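Local structure of choline/ethanolamine kinase family protein (Mesorhizobium loti, 3DXQ) at residues G233-R236 with P237-G241; F128-F131 with A132-D136; L186-E190 with R191-V195. The protein probably acts as a choline or ethanolamine kinase of the phosphotransferase enzyme family, passing phosphate to a small amino alcohol. All coordinates share one frame; numbering follows the deposited sequence.

Interaction 1 (G233-R236 with P237-G241)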
loop_
_atom_site.group_PDB
_atom_site.type_symbol
_atom_site.label_atom_id
_atom_site.label_comp_id
_atom_site.label_asym_id
_atom_site.label_seq_id
_atom_site.Cartn_x
_atom_site.Cartn_y
_atom_site.Cartn_z
ATOM N N GLY A 233 -7.849 21.435 1.918
ATOM C CA GLY A 233 -8.369 22.160 3.072
ATOM C C GLY A 233 -8.331 21.256 4.271
ATOM O O GLY A 233 -8.181 20.065 4.149
ATOM N N GLU A 234 -8.467 21.810 5.450
ATOM C CA GLU A 234 -8.466 20.972 6.647
ATOM C C GLU A 234 -9.546 19.893 6.562
ATOM O O GLU A 234 -10.675 20.173 6.181
ATOM C CB GLU A 234 -8.686 21.830 7.891
ATOM C CG GLU A 234 -8.534 21.055 9.174
ATOM C CD GLU A 234 -8.808 21.884 10.403
ATOM O OE1 GLU A 234 -8.920 23.117 10.275
ATOM O OE2 GLU A 234 -8.903 21.289 11.499
ATOM N N ALA A 235 -9.181 18.674 6.937
ATOM C CA ALA A 235 -10.098 17.527 6.965
ATOM C C ALA A 235 -11.279 17.802 7.896
ATOM O O ALA A 235 -11.192 18.659 8.745
ATOM C CB ALA A 235 -9.371 16.280 7.409
ATOM N N ARG A 236 -12.377 17.067 7.682
ATOM C CA ARG A 236 -13.611 17.196 8.447
ATOM C C ARG A 236 -13.774 15.972 9.332
ATOM O O ARG A 236 -13.154 14.953 9.097
ATOM C CB ARG A 236 -14.798 17.361 7.494
ATOM C CG ARG A 236 -14.625 18.552 6.583
ATOM C CD ARG A 236 -15.907 18.997 5.929
ATOM N NE ARG A 236 -16.005 18.709 4.512
ATOM C CZ ARG A 236 -15.819 19.589 3.512
ATOM N NH1 ARG A 236 -15.526 20.856 3.731
ATOM N NH2 ARG A 236 -15.953 19.190 2.251
ATOM N N PRO A 237 -14.597 16.059 10.367
ATOM C CA PRO A 237 -14.705 14.921 11.329
ATOM C C PRO A 237 -15.090 13.567 10.741
ATOM O O PRO A 237 -14.681 12.536 11.284
ATOM C CB PRO A 237 -15.773 15.383 12.280
ATOM C CG PRO A 237 -15.702 16.891 12.215
ATOM C CD PRO A 237 -15.424 17.206 10.771
ATOM N N ALA A 238 -15.855 13.557 9.643
ATOM C CA ALA A 238 -16.260 12.292 9.008
ATOM C C ALA A 238 -15.106 11.729 8.194
ATOM O O ALA A 238 -14.906 10.520 8.097
ATOM C CB ALA A 238 -17.488 12.501 8.112
ATOM N N GLU A 239 -14.352 12.632 7.599
ATOM C CA GLU A 239 -13.212 12.268 6.775
ATOM C C GLU A 239 -12.135 11.699 7.655
ATOM O O GLU A 239 -11.679 10.573 7.455
ATOM C CB GLU A 239 -12.699 13.501 6.034
ATOM C CG GLU A 239 -13.640 13.919 4.969
ATOM C CD GLU A 239 -13.348 15.282 4.347
ATOM O OE1 GLU A 239 -12.773 16.194 4.983
ATOM O OE2 GLU A 239 -13.780 15.458 3.206
ATOM N N ARG A 240 -11.751 12.487 8.648
ATOM C CA ARG A 240 -10.754 12.089 9.645
ATOM C C ARG A 240 -11.134 10.756 10.251
ATOM O O ARG A 240 -10.286 9.893 10.438
ATOM C CB ARG A 240 -10.700 13.144 10.737
ATOM C CG ARG A 240 -9.555 13.044 11.719
ATOM C CD ARG A 240 -9.756 14.093 12.804
ATOM N NE ARG A 240 -10.142 15.389 12.228
ATOM C CZ ARG A 240 -9.277 16.278 11.746
ATOM N NH1 ARG A 240 -7.996 16.018 11.788
ATOM N NH2 ARG A 240 -9.685 17.423 11.207
ATOM N N GLY A 241 -12.412 10.591 10.565
ATOM C CA GLY A 241 -12.910 9.337 11.126
ATOM C C GLY A 241 -12.676 8.127 10.228
ATOM O O GLY A 241 -12.392 7.029 10.702
#
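Glu-239 reaches back over the start of its own helix to Arg-236, the N-cap residue, and this is where the contact is tight. Glu-239 OE1 accepts the Arg-236 backbone N at 2.9 Å, using the anti side of the carboxylate, with the donor 19° out of the plane. Having CG beside the backbone N (chi1 -71°) brings the carboxylate back to the cap, and Glu-239 OE1 also lies 3.4 Å from Arg-236 CG. Arg-236 O meanwhile takes the backbone N of Arg-240 in a nearly straight bond of 2.9 Å. Ala-235 is buried, its CB over one face of the Arg-240 guanidinium and against Met-227 of helix 220-231.

The outer side is looser. The salt bridge from Glu-234 OE2 to Arg-240 NH2 is long, 4.0 Å, the two charged planes being 77° apart; the stronger partner of Arg-240 is Glu-224. Exposed Arg-236 holds NE 4.1 Å from Glu-239 OE1, but well off the guanidinium plane, so charge alone relates them.

Proline as the first helical residue, and a glutamate two further on that accepts the N-cap N-H, are typical of a helix N-terminus: this is the glutamate half of a capping box, opening helix 237-263.

Interaction 2 (F128-F131 with A132-D136)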
loop_
_atom_site.group_PDB
_atom_site.type_symbol
_atom_site.label_atom_id
_atom_site.label_comp_id
_atom_site.label_asym_id
_atom_site.label_seq_id
_atom_site.Cartn_x
_atom_site.Cartn_y
_atom_site.Cartn_z
ATOM N N PHE A 128 -11.690 -3.392 -4.593
ATOM C CA PHE A 128 -11.005 -3.758 -3.359
ATOM C C PHE A 128 -12.068 -4.213 -2.371
ATOM O O PHE A 128 -13.008 -3.484 -2.097
ATOM C CB PHE A 128 -10.213 -2.571 -2.816
ATOM C CG PHE A 128 -9.360 -2.905 -1.622
ATOM C CD1 PHE A 128 -8.106 -3.485 -1.783
ATOM C CD2 PHE A 128 -9.819 -2.652 -0.326
ATOM C CE1 PHE A 128 -7.324 -3.807 -0.681
ATOM C CE2 PHE A 128 -9.037 -2.961 0.775
ATOM C CZ PHE A 128 -7.787 -3.537 0.595
ATOM N N GLU A 129 -11.927 -5.430 -1.858
ATOM C CA GLU A 129 -12.937 -6.021 -0.960
ATOM C C GLU A 129 -12.339 -6.221 0.427
ATOM O O GLU A 129 -11.841 -7.304 0.749
ATOM C CB GLU A 129 -13.432 -7.366 -1.526
ATOM C CG GLU A 129 -14.154 -7.273 -2.894
ATOM C CD GLU A 129 -15.557 -6.715 -2.791
ATOM O OE1 GLU A 129 -16.092 -6.692 -1.663
ATOM O OE2 GLU A 129 -16.128 -6.317 -3.827
ATOM N N LEU A 130 -12.400 -5.170 1.244
ATOM C CA LEU A 130 -11.782 -5.181 2.565
ATOM C C LEU A 130 -12.343 -6.277 3.489
ATOM O O LEU A 130 -11.589 -7.106 4.011
ATOM C CB LEU A 130 -11.909 -3.811 3.215
ATOM C CG LEU A 130 -11.475 -3.685 4.686
ATOM C CD1 LEU A 130 -10.093 -4.307 4.940
ATOM C CD2 LEU A 130 -11.488 -2.215 5.087
ATOM N N PHE A 131 -13.661 -6.296 3.657
ATOM C CA PHE A 131 -14.290 -7.242 4.565
ATOM C C PHE A 131 -14.491 -8.623 3.994
ATOM O O PHE A 131 -14.658 -9.587 4.755
ATOM C CB PHE A 131 -15.599 -6.672 5.080
ATOM C CG PHE A 131 -15.394 -5.461 5.901
ATOM C CD1 PHE A 131 -14.977 -5.582 7.219
ATOM C CD2 PHE A 131 -15.521 -4.202 5.347
ATOM C CE1 PHE A 131 -14.731 -4.471 7.987
ATOM C CE2 PHE A 131 -15.283 -3.068 6.124
ATOM C CZ PHE A 131 -14.881 -3.205 7.448
ATOM N N ALA A 132 -14.483 -8.734 2.666
ATOM C CA ALA A 132 -14.510 -10.057 2.048
ATOM C C ALA A 132 -13.218 -10.755 2.472
ATOM O O ALA A 132 -13.241 -11.848 3.072
ATOM C CB ALA A 132 -14.597 -9.951 0.545
HETATM N N MSE A 133 -12.097 -10.084 2.213
HETATM C CA MSE A 133 -10.791 -10.624 2.587
HETATM C C MSE A 133 -10.693 -10.952 4.080
HETATM O O MSE A 133 -10.180 -12.006 4.446
HETATM C CB MSE A 133 -9.670 -9.674 2.186
HETATM C CG MSE A 133 -9.474 -9.616 0.696
HETATM SE SE MSE A 133 -8.029 -8.419 0.195
HETATM C CE MSE A 133 -8.722 -7.784 -1.678
ATOM N N ILE A 134 -11.192 -10.058 4.927
ATOM C CA ILE A 134 -11.139 -10.262 6.376
ATOM C C ILE A 134 -11.887 -11.517 6.799
ATOM O O ILE A 134 -11.351 -12.333 7.530
ATOM C CB ILE A 134 -11.679 -9.034 7.144
ATOM C CG1 ILE A 134 -10.647 -7.908 7.095
ATOM C CG2 ILE A 134 -11.960 -9.370 8.605
ATOM C CD1 ILE A 134 -11.167 -6.583 7.555
ATOM N N ASP A 135 -13.120 -11.660 6.333
ATOM C CA ASP A 135 -13.926 -12.843 6.618
ATOM C C ASP A 135 -13.265 -14.108 6.099
ATOM O O ASP A 135 -13.348 -15.171 6.710
ATOM C CB ASP A 135 -15.296 -12.725 5.948
ATOM C CG ASP A 135 -16.147 -11.611 6.525
ATOM O OD1 ASP A 135 -15.943 -11.221 7.691
ATOM O OD2 ASP A 135 -17.033 -11.130 5.795
ATOM N N ASP A 136 -12.640 -13.986 4.942
ATOM C CA ASP A 136 -11.961 -15.096 4.318
ATOM C C ASP A 136 -10.897 -15.638 5.276
ATOM O O ASP A 136 -10.949 -16.821 5.658
ATOM C CB ASP A 136 -11.339 -14.612 3.003
ATOM C CG ASP A 136 -10.999 -15.737 2.064
ATOM O OD1 ASP A 136 -10.827 -16.891 2.530
ATOM O OD2 ASP A 136 -10.889 -15.448 0.849
#
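Leu-130 and Ile-134, one helical turn apart, run alongside each other with their ends pointing the same way, and the methyls meet at 3.6 Å between Leu-130 CD1 and Ile-134 CD1. Phe-131 also lies alongside Ile-134, pointing the same way; the closest ring atom, Phe-131 CD1, stands 4.0 Å from Ile-134 CD1, which approaches obliquely. Leucine and ring also touch each other, Leu-130 CG sitting 4.1 Å above the Phe-131 ring plane toward its rim. The three therefore form one apolar cluster at the start of the helix.

A second group forms round Met-133. This selenomethionine has CG beside its backbone N (chi1 -71°) and an extended chain beyond, which carries its end back past the helix start to Phe-128. This is a Met-aromatic contact: SE of Met-133 is 5.3 Å from the centroid of the Phe-128 ring, 31° off the ring normal. Nearer the surface, Glu-129 at the N-cap and Ala-132 meet through their CB atoms.

Backbone bonds set the spacing: the N of Met-133, Ile-134 and Asp-135 go to the O of Glu-129, Leu-130 and Phe-131 respectively.

Around this turn, helix 237-263 receives Leu-130 on Tyr-246 and Met-249, Phe-131 on Met-249, and Met-133 on Leu-253. Phe-131 also packs on Arg-163 and Leu-166 of helix 152-167, where Arg-163 pairs with Asp-135 in a salt bridge. Before the helix, Phe-128 bonds through its backbone to Met-202 of strand 201-203, and its ring meets that of Trp-207 on helix 206-215.

Interaction 3 (L186-E190 with R191-V195)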
loop_
_atom_site.group_PDB
_atom_site.type_symbol
_atom_site.label_atom_id
_atom_site.label_comp_id
_atom_site.label_asym_id
_atom_site.label_seq_id
_atom_site.Cartn_x
_atom_site.Cartn_y
_atom_site.Cartn_z
ATOM N N LEU A 186 8.571 7.405 -4.284
ATOM C CA LEU A 186 9.833 7.961 -4.723
ATOM C C LEU A 186 9.674 9.462 -4.664
ATOM O O LEU A 186 8.832 10.031 -5.362
ATOM C CB LEU A 186 10.169 7.508 -6.142
ATOM C CG LEU A 186 10.031 6.000 -6.381
ATOM C CD1 LEU A 186 10.436 5.700 -7.818
ATOM C CD2 LEU A 186 10.820 5.143 -5.356
ATOM N N ASP A 187 10.493 10.107 -3.847
ATOM C CA ASP A 187 10.367 11.531 -3.624
ATOM C C ASP A 187 11.434 12.320 -4.351
ATOM O O ASP A 187 12.617 12.133 -4.091
ATOM C CB ASP A 187 10.492 11.808 -2.125
ATOM C CG ASP A 187 10.248 13.265 -1.769
ATOM O OD1 ASP A 187 9.524 13.971 -2.516
ATOM O OD2 ASP A 187 10.764 13.705 -0.718
ATOM N N THR A 188 11.049 13.196 -5.265
ATOM C CA THR A 188 12.043 14.103 -5.808
ATOM C C THR A 188 12.047 15.148 -4.723
ATOM O O THR A 188 11.687 14.849 -3.582
ATOM C CB THR A 188 11.672 14.677 -7.186
ATOM O OG1 THR A 188 10.591 15.603 -7.061
ATOM C CG2 THR A 188 11.296 13.557 -8.125
ATOM N N GLY A 189 12.449 16.370 -5.016
ATOM C CA GLY A 189 12.302 17.383 -3.976
ATOM C C GLY A 189 10.849 17.824 -3.834
ATOM O O GLY A 189 10.367 18.075 -2.741
ATOM N N GLU A 190 10.155 17.864 -4.967
ATOM C CA GLU A 190 8.892 18.564 -5.103
ATOM C C GLU A 190 7.659 17.700 -5.363
ATOM O O GLU A 190 6.535 18.178 -5.232
ATOM C CB GLU A 190 9.063 19.572 -6.239
ATOM C CG GLU A 190 10.069 20.697 -5.888
ATOM C CD GLU A 190 10.777 21.314 -7.101
ATOM O OE1 GLU A 190 10.352 21.093 -8.254
ATOM O OE2 GLU A 190 11.782 22.020 -6.890
ATOM N N ARG A 191 7.861 16.434 -5.710
ATOM C CA ARG A 191 6.748 15.541 -5.989
ATOM C C ARG A 191 7.087 14.076 -5.741
ATOM O O ARG A 191 8.250 13.636 -5.840
ATOM C CB ARG A 191 6.250 15.716 -7.434
ATOM C CG ARG A 191 7.212 15.240 -8.524
ATOM C CD ARG A 191 6.450 14.961 -9.815
ATOM N NE ARG A 191 5.413 13.960 -9.583
ATOM C CZ ARG A 191 4.482 13.608 -10.469
ATOM N NH1 ARG A 191 4.430 14.171 -11.678
ATOM N NH2 ARG A 191 3.598 12.677 -10.129
HETATM N N MSE A 192 6.041 13.329 -5.437
HETATM C CA MSE A 192 6.157 11.925 -5.151
HETATM C C MSE A 192 5.622 11.214 -6.343
HETATM O O MSE A 192 4.647 11.675 -6.922
HETATM C CB MSE A 192 5.259 11.553 -3.990
HETATM C CG MSE A 192 5.607 12.238 -2.733
HETATM SE SE MSE A 192 6.637 11.088 -1.701
HETATM C CE MSE A 192 7.300 12.372 -0.283
ATOM N N TRP A 193 6.291 10.122 -6.712
ATOM C CA TRP A 193 5.750 9.156 -7.631
ATOM C C TRP A 193 5.431 7.930 -6.779
ATOM O O TRP A 193 5.930 7.782 -5.662
ATOM C CB TRP A 193 6.760 8.782 -8.673
ATOM C CG TRP A 193 7.287 9.921 -9.513
ATOM C CD1 TRP A 193 8.317 10.757 -9.206
ATOM C CD2 TRP A 193 6.849 10.284 -10.813
ATOM N NE1 TRP A 193 8.535 11.640 -10.230
ATOM C CE2 TRP A 193 7.652 11.373 -11.236
ATOM C CE3 TRP A 193 5.847 9.812 -11.660
ATOM C CZ2 TRP A 193 7.490 11.993 -12.480
ATOM C CZ3 TRP A 193 5.680 10.426 -12.908
ATOM C CH2 TRP A 193 6.503 11.509 -13.303
ATOM N N ILE A 194 4.579 7.054 -7.292
ATOM C CA ILE A 194 4.236 5.827 -6.584
ATOM C C ILE A 194 4.439 4.640 -7.540
ATOM O O ILE A 194 4.128 4.744 -8.723
ATOM C CB ILE A 194 2.781 5.858 -6.052
ATOM C CG1 ILE A 194 2.441 7.255 -5.505
ATOM C CG2 ILE A 194 2.594 4.805 -4.998
ATOM C CD1 ILE A 194 1.050 7.423 -4.984
ATOM N N VAL A 195 4.966 3.537 -6.999
ATOM C CA VAL A 195 5.218 2.302 -7.741
ATOM C C VAL A 195 4.553 1.121 -7.041
ATOM O O VAL A 195 4.067 1.274 -5.932
ATOM C CB VAL A 195 6.745 2.032 -7.848
ATOM C CG1 VAL A 195 7.442 3.261 -8.373
ATOM C CG2 VAL A 195 7.337 1.614 -6.479
#
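Leu-186 and Trp-193 are the hydrogen-bonded pair of a beta hairpin, strands 185-187 and 192-194. In kinase-like folds such a hairpin follows the catalytic loop, and the nearby sequence, with His-177 and Asn-184, is consistent with that placement. Leu-186 N bonds Trp-193 O at 3.0 Å, and Trp-193 N bonds Leu-186 O at 2.9 Å. Beyond them, Leu-186 CD1 meets Val-195 CG1 where the two side chains cross at about a right angle.

On the other face of the sheet Asp-187 and Met-192, a selenomethionine, form the non-hydrogen-bonded pair. The Met-192 chain bends sharply at chi2 (-98°), laying CE against the carboxylate, 3.4 Å from Asp-187 CG. Salt bridges to Arg-103 and Arg-109 hold that carboxylate from outside the hairpin, and would probably favour its charged form. Met-192 also packs on helix 106-118.

The turn is pinned by Thr-188, whose backbone N bonds Arg-191 O. Its OG1 sits between backbone N and carbonyl carbon (chi1 71°), a position from which Thr-188 OG1 accepts two N-H groups: Glu-190 N at 3.1 Å, making an ST turn, and Arg-191 N at 3.2 Å. One hydroxyl oxygen thus ties down both residues leading out of the turn.

Thr-188 CG2 points instead at the edge of the Trp-193 indole, in its plane and 4.0 Å from NE1. Arg-191, just before the strand, bends at chi3 and runs forward alongside it, and its NH2 bonds Gly-69 O. That bend lays the guanidinium over the indole face, with Arg-191 CZ 3.8 Å above the Trp-193 ring plane and over its centre.

Overall arrangement
Along the chain the order is interaction 2, interaction 3, then interaction 1, and none touches another. Interactions 2 and 3 lie on opposite sides of the chain's centre, their own centres about 30 Å apart; the centre of interaction 1 is about 25 Å from each of theirs. Helix 237-263 links two of them: interaction 1 builds its N-terminus, while residues further along it, Tyr-246, Met-249 and Leu-253, pack on the helix start of interaction 2. Interaction 3 belongs instead to the small three-stranded sheet with strand 93-94, backed by helix 106-118. Two of the contacts are thus helix beginnings in the helical part, while the third is a hairpin beside the probable catalytic loop.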